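Local coordinates for protein alcohol dehydrogenase (Aeropyrum pernix, PDB 1H2B) that probably catalyses the NAD+-dependent oxidation of alcohols to aldehydes or ketones, holding a zinc ion in its active site next to the bound dinucleotide, at residues B[22-27]-B[71-76]; B[77-82]-B[129-134]; B[174-179]-B[305-310]; B[256-261]-B[279-284]. One frame throughout, in Å; residues are numbered along the deposited sequence.

Contact 1: residues B[22-27]-B[71-76]; sequences HEYNKP and PKLPYT
H22 lays one face of its imidazole on the ring of P74, and this pair, with Y24 against L73, makes up most of a modest surface contact of 283 Å². P74 CB stands over the middle of the H22 ring, 3.5 Å from its centroid and 7° off the ring normal, which meets the definition of a CH-pi contact; P74 CG lies 3.5 Å from H22 CE1. The cis peptide bond between L73 and P74 bends the chain just before the strand 75-76. NE2 of the H22 ring is hydrogen-bonded to E31 OE2, a bond that would limit rotation of the imidazole. An alanine in place of H22 would probably leave the P74 ring without its aromatic partner and E31 without this hydrogen bond. L73 fills the next position: its CD1 sits 3.5 Å from H22 O and 3.8 Å from Y24 CE1, the leucine and tyrosine side chains crossing at about a right angle. Farther on, Y24 OH meets P71 CG tip to tip at 3.7 Å. A water bridges Y24 OH at 2.7 Å and Y75 OH at 3.0 Å. Y24 is the second residue of the type II beta turn from E23 to K26, and the whole arrangement is that of a beta hairpin, strands 17-21 and 29-32, whose connecting loop packs on the segment leading into strand 75-76 of the same antiparallel sheet.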
# COMPACT_ATOMS: atom_id res chain seq x y z
N HIS B 22 5.96 41.03 17.58
CA HIS B 22 7.09 41.52 18.38
C HIS B 22 7.16 40.87 19.75
O HIS B 22 8.24 40.62 20.26
CB HIS B 22 7.01 43.03 18.60
CG HIS B 22 7.32 43.84 17.39
ND1 HIS B 22 8.51 44.53 17.24
CD2 HIS B 22 6.60 44.08 16.27
CE1 HIS B 22 8.50 45.18 16.09
NE2 HIS B 22 7.35 44.92 15.48
N GLU B 23 5.99 40.64 20.34
CA GLU B 23 5.91 40.04 21.66
C GLU B 23 4.74 39.08 21.70
O GLU B 23 3.66 39.39 21.19
CB GLU B 23 5.67 41.11 22.74
CG GLU B 23 6.43 42.42 22.56
CD GLU B 23 5.82 43.57 23.34
OE1 GLU B 23 5.37 44.56 22.71
OE2 GLU B 23 5.80 43.48 24.59
N TYR B 24 4.96 37.95 22.36
CA TYR B 24 3.92 36.95 22.58
C TYR B 24 2.83 37.47 23.51
O TYR B 24 3.10 38.31 24.38
CB TYR B 24 4.53 35.66 23.11
CG TYR B 24 5.51 35.06 22.12
CD1 TYR B 24 6.87 35.00 22.39
CD2 TYR B 24 5.06 34.58 20.88
CE1 TYR B 24 7.77 34.45 21.46
CE2 TYR B 24 5.93 34.05 19.97
CZ TYR B 24 7.28 33.98 20.23
OH TYR B 24 8.13 33.43 19.30
N ASN B 25 1.61 36.97 23.29
CA ASN B 25 0.43 37.36 24.06
C ASN B 25 0.05 38.83 24.02
O ASN B 25 -0.54 39.36 24.97
CB ASN B 25 0.54 36.80 25.47
CG ASN B 25 0.44 35.31 25.49
OD1 ASN B 25 -0.55 34.74 24.98
ND2 ASN B 25 1.45 34.64 26.03
N LYS B 26 0.36 39.46 22.89
CA LYS B 26 -0.02 40.83 22.60
C LYS B 26 -0.53 40.92 21.16
O LYS B 26 -0.23 40.01 20.36
CB LYS B 26 1.19 41.74 22.83
CG LYS B 26 1.18 42.41 24.22
CD LYS B 26 2.56 42.40 24.88
CE LYS B 26 2.46 42.53 26.41
NZ LYS B 26 1.59 43.66 26.87
N PRO B 27 -1.29 41.96 20.82
CA PRO B 27 -1.75 42.14 19.43
C PRO B 27 -0.55 42.23 18.48
O PRO B 27 0.53 42.70 18.87
CB PRO B 27 -2.48 43.49 19.48
CG PRO B 27 -2.83 43.66 20.92
CD PRO B 27 -1.76 43.05 21.70
N PRO B 71 12.20 31.45 16.62
CA PRO B 71 12.35 32.44 15.54
C PRO B 71 12.87 33.75 16.08
O PRO B 71 12.66 34.07 17.26
CB PRO B 71 10.91 32.65 15.06
CG PRO B 71 10.08 32.43 16.31
CD PRO B 71 10.80 31.35 17.07
N LYS B 72 13.53 34.52 15.22
CA LYS B 72 13.95 35.87 15.60
C LYS B 72 12.75 36.81 15.53
O LYS B 72 12.06 36.85 14.51
CB LYS B 72 15.09 36.34 14.70
CG LYS B 72 15.59 37.75 14.96
CD LYS B 72 16.72 38.12 13.99
CE LYS B 72 16.22 39.00 12.84
NZ LYS B 72 16.20 38.31 11.52
N LEU B 73 12.51 37.55 16.61
CA LEU B 73 11.46 38.57 16.67
C LEU B 73 12.06 39.95 16.38
O LEU B 73 13.22 40.20 16.73
CB LEU B 73 10.78 38.57 18.04
CG LEU B 73 10.30 37.22 18.57
CD1 LEU B 73 9.45 37.41 19.82
CD2 LEU B 73 9.49 36.53 17.50
N PRO B 74 11.31 40.85 15.72
CA PRO B 74 9.99 40.58 15.13
C PRO B 74 10.00 39.89 13.76
O PRO B 74 11.00 39.92 13.04
CB PRO B 74 9.41 41.98 14.94
CG PRO B 74 10.62 42.83 14.71
CD PRO B 74 11.69 42.27 15.57
N TYR B 75 8.85 39.29 13.42
CA TYR B 75 8.62 38.78 12.07
C TYR B 75 7.17 38.86 11.69
O TYR B 75 6.26 38.89 12.53
CB TYR B 75 9.14 37.35 11.89
CG TYR B 75 8.41 36.24 12.63
CD1 TYR B 75 7.63 35.31 11.94
CD2 TYR B 75 8.56 36.08 14.01
CE1 TYR B 75 7.01 34.24 12.61
CE2 TYR B 75 7.95 35.04 14.67
CZ TYR B 75 7.17 34.12 13.97
OH TYR B 75 6.60 33.07 14.67
N THR B 76 6.94 38.88 10.38
CA THR B 76 5.62 39.04 9.82
C THR B 76 4.94 37.67 9.73
O THR B 76 5.55 36.70 9.27
CB THR B 76 5.79 39.59 8.42
OG1 THR B 76 6.38 40.89 8.53
CG2 THR B 76 4.45 39.84 7.74
O HOH W 1 6.82 31.95 17.42

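Contact 2: residues B[77-82]-B[129-134]; sequences LGHENV and PGLNID. With ZN (zinc ion), chain J; OCA (octanoic acid (caprylic acid)), chain H.
This is a buried contact between a zinc ligand and the loop that forms its second shell, in the GroES-like fold of zinc-containing alcohol dehydrogenases, where the segment entering strand 81-88 meets the loop before strand 140-143. H79 supplies NE2 to the zinc ion at 2.1 Å; C54, D168 and O1 of the bound octanoic acid complete the site. The 129-134 loop supports the other parts of this histidine. L131 CD2 lies over one face of the imidazole, offset toward the rim, 3.7 Å from the ring centroid and 24° off its normal, a CH-pi contact. No direct hydrogen bond joins the segments, and G130 explains how closely they run: a side chain on it would clash with G78 O and H79 N. N81 ND2 reaches back three residues to donate to G78 O at 3.1 Å from above the carbonyl plane, an almost straight bond at 171° that ties 78 to 81 within the segment. The polar link across the contact is a single water in the plane of the imidazole, at its edge: it accepts from H79 ND1 at 2.7 Å and from G78 N at 2.9 Å, and donates to G130 O at 2.8 Å.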
# COMPACT_ATOMS: atom_id res chain seq x y z
N LEU B 77 3.70 37.62 10.20
CA LEU B 77 3.00 36.32 10.14
C LEU B 77 2.33 36.17 8.77
O LEU B 77 2.34 37.09 7.94
CB LEU B 77 1.95 36.21 11.27
CG LEU B 77 2.44 36.14 12.72
CD1 LEU B 77 1.39 35.40 13.62
CD2 LEU B 77 3.85 35.72 12.99
N GLY B 78 1.73 35.00 8.56
CA GLY B 78 0.84 34.72 7.42
C GLY B 78 1.43 33.63 6.54
O GLY B 78 2.39 33.89 5.80
N HIS B 79 0.85 32.43 6.57
CA HIS B 79 1.44 31.30 5.83
C HIS B 79 0.45 30.63 4.86
O HIS B 79 0.69 29.50 4.40
CB HIS B 79 2.00 30.24 6.80
CG HIS B 79 0.98 29.74 7.78
ND1 HIS B 79 0.73 30.38 8.98
CD2 HIS B 79 0.19 28.63 7.77
CE1 HIS B 79 -0.21 29.72 9.63
NE2 HIS B 79 -0.57 28.66 8.92
N GLU B 80 -0.58 31.36 4.49
CA GLU B 80 -1.66 30.82 3.66
C GLU B 80 -1.93 31.83 2.56
O GLU B 80 -2.87 32.62 2.59
CB GLU B 80 -2.88 30.51 4.56
CG GLU B 80 -4.04 29.86 3.83
CD GLU B 80 -5.10 29.42 4.82
OE1 GLU B 80 -6.00 30.23 5.06
OE2 GLU B 80 -5.00 28.29 5.34
N ASN B 81 -1.08 31.78 1.52
CA ASN B 81 -0.95 32.95 0.65
C ASN B 81 -1.22 32.72 -0.83
O ASN B 81 -0.74 31.75 -1.39
CB ASN B 81 0.46 33.50 0.80
CG ASN B 81 0.72 33.88 2.26
OD1 ASN B 81 -0.06 34.65 2.81
ND2 ASN B 81 1.82 33.40 2.84
N VAL B 82 -1.94 33.66 -1.43
CA VAL B 82 -2.05 33.76 -2.89
C VAL B 82 -1.69 35.18 -3.32
O VAL B 82 -1.78 36.12 -2.50
CB VAL B 82 -3.47 33.45 -3.43
CG1 VAL B 82 -3.77 31.93 -3.32
CG2 VAL B 82 -4.54 34.32 -2.75
N PRO B 129 7.61 30.66 5.63
CA PRO B 129 7.09 32.02 5.76
C PRO B 129 5.84 32.11 6.67
O PRO B 129 4.87 31.35 6.56
CB PRO B 129 6.75 32.40 4.33
CG PRO B 129 7.87 31.67 3.53
CD PRO B 129 7.91 30.32 4.22
N GLY B 130 5.92 33.03 7.62
CA GLY B 130 4.82 33.17 8.56
C GLY B 130 4.98 32.37 9.82
O GLY B 130 4.31 32.68 10.81
N LEU B 131 5.78 31.31 9.82
CA LEU B 131 5.90 30.47 11.01
C LEU B 131 7.17 30.82 11.73
O LEU B 131 7.14 31.03 12.92
CB LEU B 131 5.98 28.98 10.66
CG LEU B 131 4.72 28.17 10.93
CD1 LEU B 131 4.54 27.90 12.40
CD2 LEU B 131 3.48 28.88 10.36
N ASN B 132 8.28 30.81 11.00
CA ASN B 132 9.59 31.16 11.55
C ASN B 132 10.35 32.29 10.86
O ASN B 132 11.42 32.71 11.35
CB ASN B 132 10.47 29.90 11.76
CG ASN B 132 10.91 29.22 10.46
OD1 ASN B 132 10.38 29.47 9.38
ND2 ASN B 132 11.90 28.34 10.56
N ILE B 133 9.82 32.79 9.74
CA ILE B 133 10.40 33.93 8.99
C ILE B 133 9.25 34.75 8.44
O ILE B 133 8.11 34.34 8.58
CB ILE B 133 11.34 33.43 7.83
CG1 ILE B 133 10.61 32.53 6.81
CG2 ILE B 133 12.55 32.66 8.37
CD1 ILE B 133 11.40 32.29 5.49
N ASP B 134 9.53 35.89 7.82
CA ASP B 134 8.47 36.78 7.37
C ASP B 134 7.51 36.10 6.39
O ASP B 134 7.92 35.38 5.44
CB ASP B 134 9.04 37.98 6.66
CG ASP B 134 9.68 38.98 7.60
OD1 ASP B 134 9.28 39.04 8.78
OD2 ASP B 134 10.58 39.76 7.18
ZN ZN J . -1.88 27.13 9.36
C1 OCA H . 0.31 25.29 9.96
C2 OCA H . 1.18 24.54 10.98
C3 OCA H . 2.48 24.04 10.33
C4 OCA H . 3.56 23.62 11.32
C5 OCA H . 4.85 23.32 10.55
C6 OCA H . 5.90 22.68 11.46
C7 OCA H . 7.16 22.26 10.72
C8 OCA H . 8.14 21.64 11.71
O1 OCA H . -0.70 25.94 10.34
O2 OCA H . 0.60 25.25 8.74
O HOH W 2 1.57 32.62 10.16

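Contact 3: residues B[174-179]-B[305-310]; sequences YRAVKK and EGSLVG. With NAJ (nicotinamide-adenine-dinucleotide (acidic form)), chain I; OCA (octanoic acid (caprylic acid)), chain H.
K179 and S307 form the one direct hydrogen bond of this contact, and the unusual part is that a glutamate of another chain shares the lysine: NZ donates to S307 OG at 3.0 Å and also makes a salt bridge with E301 of the second subunit. The lysine chain runs extended until chi4 (61°) bends NZ round to the hydroxyl, while its CE passes 3.3 Å from G306 O. S307 holds its OG anti to the backbone N (chi1 -160°), between the lysine and A176, whose CA lies 3.7 Å away. One helical turn earlier, R175, extended from CG to NE, passes across the 307-310 backbone, with CB 3.4 Å from V309 O and CD 3.6 Å from G310 CA. Its guanidinium brings S307 OG near its plane, at the edge, but its charge is met by others: NE by the same E301 of the second subunit, NH1 by E314 and E119. A single foreign carboxylate thus engages both basic side chains and would probably balance part of the charge of both, of which R175 is buried.

On its other side the 305-310 segment reads the cofactor. S307 O accepts from the carboxamide N7N at 2.9 Å, and V309 N donates to O7N at 2.7 Å with an angle of 158°, a pair of bonds that fixes the rotation of the amide group. L308 CD1 and V309 CG2 also border the octanoic acid. Helix 166-181 thereby backs the loop after strand 303-306 of the Rossmann fold, at the nicotinamide site and the subunit interface.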
# COMPACT_ATOMS: atom_id res chain seq x y z
N TYR B 174 -6.42 17.95 2.80
CA TYR B 174 -6.30 17.00 1.69
C TYR B 174 -5.33 15.86 1.97
O TYR B 174 -5.69 14.68 1.76
CB TYR B 174 -5.86 17.79 0.41
CG TYR B 174 -5.78 16.93 -0.81
CD1 TYR B 174 -4.54 16.59 -1.34
CD2 TYR B 174 -6.94 16.50 -1.44
CE1 TYR B 174 -4.45 15.80 -2.46
CE2 TYR B 174 -6.88 15.71 -2.56
CZ TYR B 174 -5.62 15.35 -3.06
OH TYR B 174 -5.57 14.56 -4.19
N ARG B 175 -4.14 16.18 2.52
CA ARG B 175 -3.23 15.10 2.91
C ARG B 175 -3.85 14.23 3.97
O ARG B 175 -3.74 12.98 3.92
CB ARG B 175 -1.90 15.65 3.41
CG ARG B 175 -0.89 14.54 3.76
CD ARG B 175 0.43 15.17 4.11
NE ARG B 175 1.50 14.28 4.54
CZ ARG B 175 2.47 13.84 3.77
NH1 ARG B 175 2.50 14.11 2.47
NH2 ARG B 175 3.45 13.11 4.28
N ALA B 176 -4.54 14.84 4.94
CA ALA B 176 -5.16 14.04 5.98
C ALA B 176 -6.26 13.15 5.43
O ALA B 176 -6.42 12.03 5.88
CB ALA B 176 -5.71 15.01 7.09
N VAL B 177 -7.06 13.67 4.48
CA VAL B 177 -8.13 12.86 3.88
C VAL B 177 -7.53 11.74 3.04
O VAL B 177 -8.08 10.63 3.02
CB VAL B 177 -9.13 13.75 3.11
CG1 VAL B 177 -10.03 12.87 2.19
CG2 VAL B 177 -9.98 14.59 4.13
N LYS B 178 -6.43 12.01 2.34
CA LYS B 178 -5.70 10.90 1.65
C LYS B 178 -5.33 9.81 2.62
O LYS B 178 -5.53 8.62 2.33
CB LYS B 178 -4.44 11.42 0.97
CG LYS B 178 -4.74 12.33 -0.18
CD LYS B 178 -3.53 12.42 -1.12
CE LYS B 178 -3.94 12.20 -2.55
NZ LYS B 178 -2.86 11.84 -3.54
N LYS B 179 -4.79 10.17 3.79
CA LYS B 179 -4.50 9.16 4.80
C LYS B 179 -5.78 8.38 5.18
O LYS B 179 -5.81 7.15 5.17
CB LYS B 179 -3.91 9.77 6.09
CG LYS B 179 -2.49 10.32 5.96
CD LYS B 179 -2.10 10.79 7.34
CE LYS B 179 -0.61 11.06 7.43
NZ LYS B 179 -0.22 12.11 6.48
N GLU B 305 -2.36 8.93 14.16
CA GLU B 305 -1.42 9.25 13.07
C GLU B 305 -1.40 10.75 12.84
O GLU B 305 -2.44 11.33 12.44
CB GLU B 305 -1.90 8.58 11.78
CG GLU B 305 -1.91 7.04 11.91
CD GLU B 305 -2.60 6.36 10.75
OE1 GLU B 305 -2.34 6.77 9.59
OE2 GLU B 305 -3.34 5.38 11.00
N GLY B 306 -0.24 11.38 13.04
CA GLY B 306 -0.18 12.80 12.74
C GLY B 306 -0.20 13.06 11.25
O GLY B 306 0.20 12.22 10.44
N SER B 307 -0.68 14.25 10.90
CA SER B 307 -0.60 14.67 9.50
C SER B 307 -0.15 16.12 9.50
O SER B 307 -0.64 16.90 10.30
CB SER B 307 -1.98 14.55 8.83
OG SER B 307 -1.82 14.50 7.42
N LEU B 308 0.79 16.45 8.61
CA LEU B 308 1.50 17.74 8.63
C LEU B 308 1.37 18.37 7.23
O LEU B 308 1.99 17.90 6.29
CB LEU B 308 2.99 17.51 8.95
CG LEU B 308 3.87 18.78 8.89
CD1 LEU B 308 3.43 19.80 9.93
CD2 LEU B 308 5.34 18.35 9.15
N VAL B 309 0.57 19.44 7.16
CA VAL B 309 0.42 20.24 5.93
C VAL B 309 0.33 19.28 4.75
O VAL B 309 -0.54 18.44 4.74
CB VAL B 309 1.53 21.33 5.84
CG1 VAL B 309 1.16 22.40 4.78
CG2 VAL B 309 1.71 22.08 7.17
N GLY B 310 1.18 19.43 3.72
CA GLY B 310 1.23 18.41 2.68
C GLY B 310 2.34 18.75 1.74
O GLY B 310 3.12 19.69 1.94
PA NAJ I . -10.56 26.87 13.50
O1A NAJ I . -10.50 27.74 14.73
O2A NAJ I . -11.04 27.47 12.17
O5B NAJ I . -11.55 25.63 13.69
C5B NAJ I . -11.65 24.91 14.92
C4B NAJ I . -13.05 24.33 14.90
O4B NAJ I . -13.15 23.42 16.01
C3B NAJ I . -14.16 25.38 15.02
O3B NAJ I . -15.18 25.19 14.02
C2B NAJ I . -14.62 25.09 16.44
O2B NAJ I . -15.97 25.50 16.70
C1B NAJ I . -14.44 23.57 16.58
N9A NAJ I . -14.38 23.09 17.96
C8A NAJ I . -13.87 23.70 19.12
N7A NAJ I . -14.00 22.84 20.17
C5A NAJ I . -14.58 21.70 19.70
C6A NAJ I . -14.95 20.52 20.29
N6A NAJ I . -14.82 20.28 21.60
N1A NAJ I . -15.47 19.52 19.50
C2A NAJ I . -15.69 19.70 18.14
N3A NAJ I . -15.35 20.88 17.58
C4A NAJ I . -14.81 21.86 18.35
O3 NAJ I . -9.11 26.23 13.35
PN NAJ I . -8.30 25.83 12.02
O1N NAJ I . -7.55 26.98 11.51
O2N NAJ I . -9.19 25.08 11.11
O5D NAJ I . -7.18 24.88 12.67
C5D NAJ I . -7.61 23.64 13.23
C4D NAJ I . -6.47 23.03 14.03
O4D NAJ I . -5.49 22.55 13.10
C3D NAJ I . -5.72 24.04 14.91
O3D NAJ I . -5.16 23.33 16.03
C2D NAJ I . -4.58 24.51 13.99
O2D NAJ I . -3.48 25.06 14.65
C1D NAJ I . -4.24 23.15 13.35
N1N NAJ I . -3.44 23.14 12.13
C2N NAJ I . -2.71 22.01 11.90
C3N NAJ I . -1.98 21.89 10.73
C7N NAJ I . -1.14 20.68 10.52
O7N NAJ I . -0.39 20.69 9.40
N7N NAJ I . -1.12 19.59 11.30
C4N NAJ I . -1.98 22.91 9.72
C5N NAJ I . -2.90 23.97 9.95
C6N NAJ I . -3.59 24.09 11.14
C1 OCA H . 0.31 25.29 9.96
C2 OCA H . 1.18 24.54 10.98
C3 OCA H . 2.48 24.04 10.33
C4 OCA H . 3.56 23.62 11.32
C5 OCA H . 4.85 23.32 10.55
C6 OCA H . 5.90 22.68 11.46
C7 OCA H . 7.16 22.26 10.72
C8 OCA H . 8.14 21.64 11.71
O1 OCA H . -0.70 25.94 10.34
O2 OCA H . 0.60 25.25 8.74

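Contact 4: residues B[256-261]-B[279-284]; sequences NVAMDF and GRLIIV. With NAJ (nicotinamide-adenine-dinucleotide (acidic form)), chain I.
Two neighbouring parallel strands of the Rossmann fold's nucleotide-binding sheet, 255-260 and 279-283, make this contact, and their C-terminal ends border the bound dinucleotide. Over 257-260 and 279-283 the axes come within 4.6 Å and differ by 15° in direction. The evidence for parallel pairing is a ladder in which each strand alternately gives and takes: R280 N to N256 O, A258 N to R280 O, I282 N to A258 O, D260 N to I282 O and V284 N to D260 O. The central bond, I282 N to A258 O at 2.8 Å, is nearly straight (165°), whereas that from R280 N comes from well above the N256 carbonyl plane.

Side chains alternate between the faces. V257, M259, R280 and I282 share one, where V257 CG1 meets I282 CG1 at 4.0 Å and helix 166-181 covers V257 and M259. A258, L281, D260 and I283 share the other, where L281 CD1 lies 3.9 Å from A258 CB. Beyond the ladder, F261 CE2 touches V284 CG2 at 3.7 Å and F261 CD2 meets V284 CG1, while L198 and A202 of helix 197-209 pack on the same ring. An alanine in place of F261 would probably open a gap beside V284 CG1 and CG2 and leave L198 and A202 without their aromatic partner.

V284 O accepts from the carboxamide N7N at 3.0 Å, and F261 O lies 3.1 Å from the ribose carbon C5D. Cofactor contacts at the C-terminal ends of parallel strands are characteristic of the Rossmann dinucleotide-binding fold.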
# COMPACT_ATOMS: atom_id res chain seq x y z
N ASN B 256 -14.53 4.04 11.69
CA ASN B 256 -13.33 3.50 11.06
C ASN B 256 -12.17 4.50 11.08
O ASN B 256 -10.98 4.11 11.19
CB ASN B 256 -13.66 3.10 9.63
CG ASN B 256 -14.77 2.08 9.57
OD1 ASN B 256 -15.95 2.36 9.75
ND2 ASN B 256 -14.37 0.83 9.37
N VAL B 257 -12.50 5.78 10.91
CA VAL B 257 -11.48 6.84 10.96
C VAL B 257 -12.10 8.03 11.70
O VAL B 257 -13.26 8.35 11.48
CB VAL B 257 -11.09 7.34 9.58
CG1 VAL B 257 -10.12 8.54 9.70
CG2 VAL B 257 -10.37 6.23 8.76
N ALA B 258 -11.34 8.59 12.65
CA ALA B 258 -11.71 9.90 13.22
C ALA B 258 -10.62 10.87 12.86
O ALA B 258 -9.46 10.48 12.77
CB ALA B 258 -11.84 9.81 14.73
N MET B 259 -10.98 12.14 12.64
CA MET B 259 -10.02 13.16 12.19
C MET B 259 -10.18 14.34 13.12
O MET B 259 -11.24 14.93 13.16
CB MET B 259 -10.33 13.56 10.74
CG MET B 259 -10.33 12.33 9.78
SD MET B 259 -10.51 12.87 8.11
CE MET B 259 -8.86 13.45 7.75
N ASP B 260 -9.12 14.67 13.89
CA ASP B 260 -9.24 15.78 14.82
C ASP B 260 -8.68 17.03 14.16
O ASP B 260 -7.45 17.15 14.01
CB ASP B 260 -8.44 15.46 16.09
CG ASP B 260 -8.59 16.53 17.14
OD1 ASP B 260 -9.08 17.62 16.80
OD2 ASP B 260 -8.25 16.32 18.32
N PHE B 261 -9.60 17.90 13.70
CA PHE B 261 -9.24 19.21 13.13
C PHE B 261 -9.46 20.34 14.13
O PHE B 261 -9.76 21.47 13.74
CB PHE B 261 -10.08 19.46 11.85
CG PHE B 261 -9.65 18.62 10.70
CD1 PHE B 261 -10.38 17.49 10.30
CD2 PHE B 261 -8.55 19.01 9.95
CE1 PHE B 261 -9.98 16.74 9.15
CE2 PHE B 261 -8.12 18.24 8.83
CZ PHE B 261 -8.88 17.12 8.41
N GLY B 279 -9.51 1.03 14.12
CA GLY B 279 -9.80 2.42 13.85
C GLY B 279 -8.52 3.27 13.84
O GLY B 279 -7.51 2.90 14.44
N ARG B 280 -8.61 4.40 13.17
CA ARG B 280 -7.45 5.29 12.99
C ARG B 280 -7.87 6.68 13.31
O ARG B 280 -8.87 7.19 12.75
CB ARG B 280 -6.95 5.25 11.57
CG ARG B 280 -6.51 3.84 11.09
CD ARG B 280 -6.36 3.81 9.61
NE ARG B 280 -5.30 4.71 9.15
CZ ARG B 280 -5.27 5.31 7.98
NH1 ARG B 280 -6.30 5.14 7.13
NH2 ARG B 280 -4.27 6.12 7.65
N LEU B 281 -7.12 7.30 14.22
CA LEU B 281 -7.32 8.73 14.52
C LEU B 281 -6.26 9.52 13.78
O LEU B 281 -5.06 9.34 14.05
CB LEU B 281 -7.27 8.97 16.04
CG LEU B 281 -7.22 10.45 16.47
CD1 LEU B 281 -8.45 11.25 16.04
CD2 LEU B 281 -7.03 10.44 18.00
N ILE B 282 -6.68 10.39 12.88
CA ILE B 282 -5.75 11.26 12.18
C ILE B 282 -5.71 12.56 12.95
O ILE B 282 -6.74 13.23 13.10
CB ILE B 282 -6.17 11.51 10.72
CG1 ILE B 282 -6.53 10.20 9.98
CG2 ILE B 282 -5.08 12.33 10.01
CD1 ILE B 282 -5.52 9.15 10.06
N ILE B 283 -4.55 12.85 13.55
CA ILE B 283 -4.37 14.06 14.36
C ILE B 283 -3.80 15.18 13.49
O ILE B 283 -2.69 15.06 12.94
CB ILE B 283 -3.43 13.75 15.55
CG1 ILE B 283 -4.13 12.74 16.45
CG2 ILE B 283 -3.08 15.03 16.34
CD1 ILE B 283 -3.19 12.15 17.55
N VAL B 284 -4.59 16.25 13.38
CA VAL B 284 -4.24 17.40 12.56
C VAL B 284 -4.16 18.63 13.45
O VAL B 284 -3.13 19.34 13.47
CB VAL B 284 -5.26 17.65 11.43
CG1 VAL B 284 -4.80 18.89 10.67
CG2 VAL B 284 -5.34 16.43 10.51
PA NAJ I . -10.56 26.87 13.50
O1A NAJ I . -10.50 27.74 14.73
O2A NAJ I . -11.04 27.47 12.17
O5B NAJ I . -11.55 25.63 13.69
C5B NAJ I . -11.65 24.91 14.92
C4B NAJ I . -13.05 24.33 14.90
O4B NAJ I . -13.15 23.42 16.01
C3B NAJ I . -14.16 25.38 15.02
O3B NAJ I . -15.18 25.19 14.02
C2B NAJ I . -14.62 25.09 16.44
O2B NAJ I . -15.97 25.50 16.70
C1B NAJ I . -14.44 23.57 16.58
N9A NAJ I . -14.38 23.09 17.96
C8A NAJ I . -13.87 23.70 19.12
N7A NAJ I . -14.00 22.84 20.17
C5A NAJ I . -14.58 21.70 19.70
C6A NAJ I . -14.95 20.52 20.29
N6A NAJ I . -14.82 20.28 21.60
N1A NAJ I . -15.47 19.52 19.50
C2A NAJ I . -15.69 19.70 18.14
N3A NAJ I . -15.35 20.88 17.58
C4A NAJ I . -14.81 21.86 18.35
O3 NAJ I . -9.11 26.23 13.35
PN NAJ I . -8.30 25.83 12.02
O1N NAJ I . -7.55 26.98 11.51
O2N NAJ I . -9.19 25.08 11.11
O5D NAJ I . -7.18 24.88 12.67
C5D NAJ I . -7.61 23.64 13.23
C4D NAJ I . -6.47 23.03 14.03
O4D NAJ I . -5.49 22.55 13.10
C3D NAJ I . -5.72 24.04 14.91
O3D NAJ I . -5.16 23.33 16.03
C2D NAJ I . -4.58 24.51 13.99
O2D NAJ I . -3.48 25.06 14.65
C1D NAJ I . -4.24 23.15 13.35
N1N NAJ I . -3.44 23.14 12.13
C2N NAJ I . -2.71 22.01 11.90
C3N NAJ I . -1.98 21.89 10.73
C7N NAJ I . -1.14 20.68 10.52
O7N NAJ I . -0.39 20.69 9.40
N7N NAJ I . -1.12 19.59 11.30
C4N NAJ I . -1.98 22.91 9.72
C5N NAJ I . -2.90 23.97 9.95
C6N NAJ I . -3.59 24.09 11.14

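Overall arrangement
The four contacts fall into two pairs. Contacts 1 and 2 have centres 13 Å apart and touch directly, T76 N lying 2.8 Å from D134 OD1, so the surface contact adjoins the segments that carry and back the zinc ligand H79. Contacts 3 and 4, with centres 10 Å apart, both reach the nucleotide-binding sheet, through neighbouring strands 279-283 and 303-306: R280 NE forms a 2.8 Å salt bridge with E305 OE2, and A176 CB packs on V284 CG2. Along the chain, contact 4 is nested inside the loop closed by contact 3. The octanoic acid lies between contacts 2 and 3, whose nearest atoms are about 7 Å apart, while contacts 3 and 4 grip one carboxamide.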